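Local coordinates for protein D-alanyl transferase DltD (Enterococcus faecium TX0133A04, PDB 6PFX) that probably transfers D-alanine to lipoteichoic acid in the cell wall biogenesis of this Gram-positive bacterium, at residues Phe275-Asp280 / Ala380-Ser385. Sequence-based numbering, arbitrary orientation.
Sequences FQLVLD and AFFSKS
Q276 and F382 meet through a CH-pi contact. CG of Q276 sits over one face of the F382 ring, 3.7 Å from the ring centroid and displaced toward the rim. The amide of Q276 does not stack on this ring, as the two planes are 81° apart. L277 adds an apolar contact at the same ring, with its CD2 3.7 Å from F382 CE1.

The amide end of Q276 turns to F381 instead. CG lies anti to the backbone N (chi1 -175°) and the chain bends at chi2, which brings OE1 to 3.3 Å from F381 CB. The F381 ring itself leads away from the helix and meets W386 edge-to-face. Both polar atoms of the buried amide are satisfied: OE1 accepts from Q321 and NE2 donates to Q325.

In the fold, helix 271-284 leads into strand 288-293 of the parallel sheet of this SGNH-hydrolase-clan protein. The C-terminal 3-10 turn packs on that helix. A139 and Y142 of helix 138-147 also touch F382.

Polar bonds hold the turn in shape. S383 OG donates to A380 O at 2.7 Å, and this carbonyl also accepts from S383 N. S383 is the N-cap of helix 384-388, its OG bonded to W386 N.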
loop_
_atom_site.group_PDB
_atom_site.type_symbol
_atom_site.label_atom_id
_atom_site.label_comp_id
_atom_site.label_asym_id
_atom_site.label_seq_id
_atom_site.Cartn_x
_atom_site.Cartn_y
_atom_site.Cartn_z
ATOM N N PHE A 275 -2.024 9.507 3.976
ATOM C CA PHE A 275 -0.800 8.771 4.280
ATOM C C PHE A 275 -0.338 9.048 5.703
ATOM O O PHE A 275 0.159 8.144 6.387
ATOM C CB PHE A 275 0.292 9.160 3.254
ATOM C CG PHE A 275 1.561 8.360 3.393
ATOM C CD1 PHE A 275 1.559 7.023 3.112
ATOM C CD2 PHE A 275 2.754 8.949 3.773
ATOM C CE1 PHE A 275 2.688 6.271 3.250
ATOM C CE2 PHE A 275 3.906 8.183 3.908
ATOM C CZ PHE A 275 3.866 6.846 3.653
ATOM N N GLN A 276 -0.551 10.273 6.189
ATOM C CA GLN A 276 -0.211 10.584 7.570
ATOM C C GLN A 276 -0.972 9.709 8.561
ATOM O O GLN A 276 -0.452 9.404 9.640
ATOM C CB GLN A 276 -0.446 12.065 7.872
ATOM C CG GLN A 276 0.021 12.455 9.264
ATOM C CD GLN A 276 1.519 12.270 9.534
ATOM O OE1 GLN A 276 2.355 12.194 8.627
ATOM N NE2 GLN A 276 1.850 12.214 10.807
ATOM N N LEU A 277 -2.205 9.314 8.228
ATOM C CA LEU A 277 -2.929 8.383 9.084
ATOM C C LEU A 277 -2.168 7.073 9.217
ATOM O O LEU A 277 -2.021 6.537 10.320
ATOM C CB LEU A 277 -4.313 8.105 8.503
ATOM C CG LEU A 277 -5.336 9.228 8.547
ATOM C CD1 LEU A 277 -6.587 8.852 7.779
ATOM C CD2 LEU A 277 -5.719 9.473 9.990
ATOM N N VAL A 278 -1.695 6.530 8.092
ATOM C CA VAL A 278 -0.878 5.320 8.113
ATOM C C VAL A 278 0.328 5.494 9.023
ATOM O O VAL A 278 0.622 4.623 9.842
ATOM C CB VAL A 278 -0.447 4.966 6.678
ATOM C CG1 VAL A 278 0.611 3.911 6.671
ATOM C CG2 VAL A 278 -1.670 4.569 5.829
ATOM N N LEU A 279 1.066 6.599 8.872
ATOM C CA LEU A 279 2.245 6.845 9.703
ATOM C C LEU A 279 1.885 6.950 11.182
ATOM O O LEU A 279 2.614 6.445 12.047
ATOM C CB LEU A 279 2.936 8.118 9.223
ATOM C CG LEU A 279 3.431 8.103 7.775
ATOM C CD1 LEU A 279 4.308 9.334 7.511
ATOM C CD2 LEU A 279 4.194 6.814 7.483
ATOM N N ASP A 280 0.775 7.617 11.488
ATOM C CA ASP A 280 0.308 7.723 12.866
ATOM C C ASP A 280 0.133 6.341 13.477
ATOM O O ASP A 280 0.611 6.075 14.587
ATOM C CB ASP A 280 -0.999 8.519 12.844
ATOM C CG ASP A 280 -1.482 8.941 14.222
ATOM O OD1 ASP A 280 -2.198 8.144 14.866
ATOM O OD2 ASP A 280 -1.180 10.085 14.634
ATOM N N ALA A 380 0.906 18.465 11.848
ATOM C CA ALA A 380 0.867 19.385 10.718
ATOM C C ALA A 380 0.696 18.649 9.395
ATOM O O ALA A 380 0.250 19.242 8.406
ATOM C CB ALA A 380 2.159 20.207 10.637
ATOM N N PHE A 381 1.105 17.382 9.324
ATOM C CA PHE A 381 1.003 16.672 8.048
ATOM C C PHE A 381 -0.441 16.334 7.673
ATOM O O PHE A 381 -0.675 15.868 6.554
ATOM C CB PHE A 381 1.901 15.427 8.073
ATOM C CG PHE A 381 3.375 15.734 8.015
ATOM C CD1 PHE A 381 3.942 16.269 6.860
ATOM C CD2 PHE A 381 4.207 15.442 9.091
ATOM C CE1 PHE A 381 5.288 16.529 6.808
ATOM C CE2 PHE A 381 5.555 15.727 9.041
ATOM C CZ PHE A 381 6.099 16.242 7.888
ATOM N N PHE A 382 -1.414 16.579 8.568
ATOM C CA PHE A 382 -2.837 16.488 8.233
ATOM C C PHE A 382 -3.367 17.752 7.552
ATOM O O PHE A 382 -4.493 17.732 7.031
ATOM C CB PHE A 382 -3.679 16.182 9.501
ATOM C CG PHE A 382 -3.453 14.807 10.062
ATOM C CD1 PHE A 382 -3.655 13.670 9.279
ATOM C CD2 PHE A 382 -3.050 14.646 11.371
ATOM C CE1 PHE A 382 -3.428 12.391 9.797
ATOM C CE2 PHE A 382 -2.823 13.380 11.893
ATOM C CZ PHE A 382 -3.017 12.249 11.097
ATOM N N SER A 383 -2.581 18.830 7.527
ATOM C CA SER A 383 -3.073 20.135 7.114
ATOM C C SER A 383 -3.119 20.290 5.603
ATOM O O SER A 383 -2.348 19.660 4.868
ATOM C CB SER A 383 -2.181 21.257 7.663
ATOM O OG SER A 383 -0.922 21.285 7.007
ATOM N N LYS A 384 -4.004 21.183 5.152
ATOM C CA LYS A 384 -4.046 21.537 3.740
ATOM C C LYS A 384 -2.754 22.208 3.304
ATOM O O LYS A 384 -2.353 22.090 2.139
ATOM C CB LYS A 384 -5.258 22.426 3.445
ATOM C CG LYS A 384 -6.588 21.699 3.570
ATOM C CD LYS A 384 -7.402 21.717 2.282
ATOM C CE LYS A 384 -8.676 20.903 2.442
ATOM N NZ LYS A 384 -9.544 20.981 1.234
ATOM N N SER A 385 -2.087 22.912 4.216
ATOM C CA SER A 385 -0.801 23.503 3.880
ATOM C C SER A 385 0.169 22.434 3.412
ATOM O O SER A 385 0.837 22.588 2.384
ATOM C CB SER A 385 -0.235 24.222 5.090
ATOM O OG SER A 385 1.062 24.725 4.827
#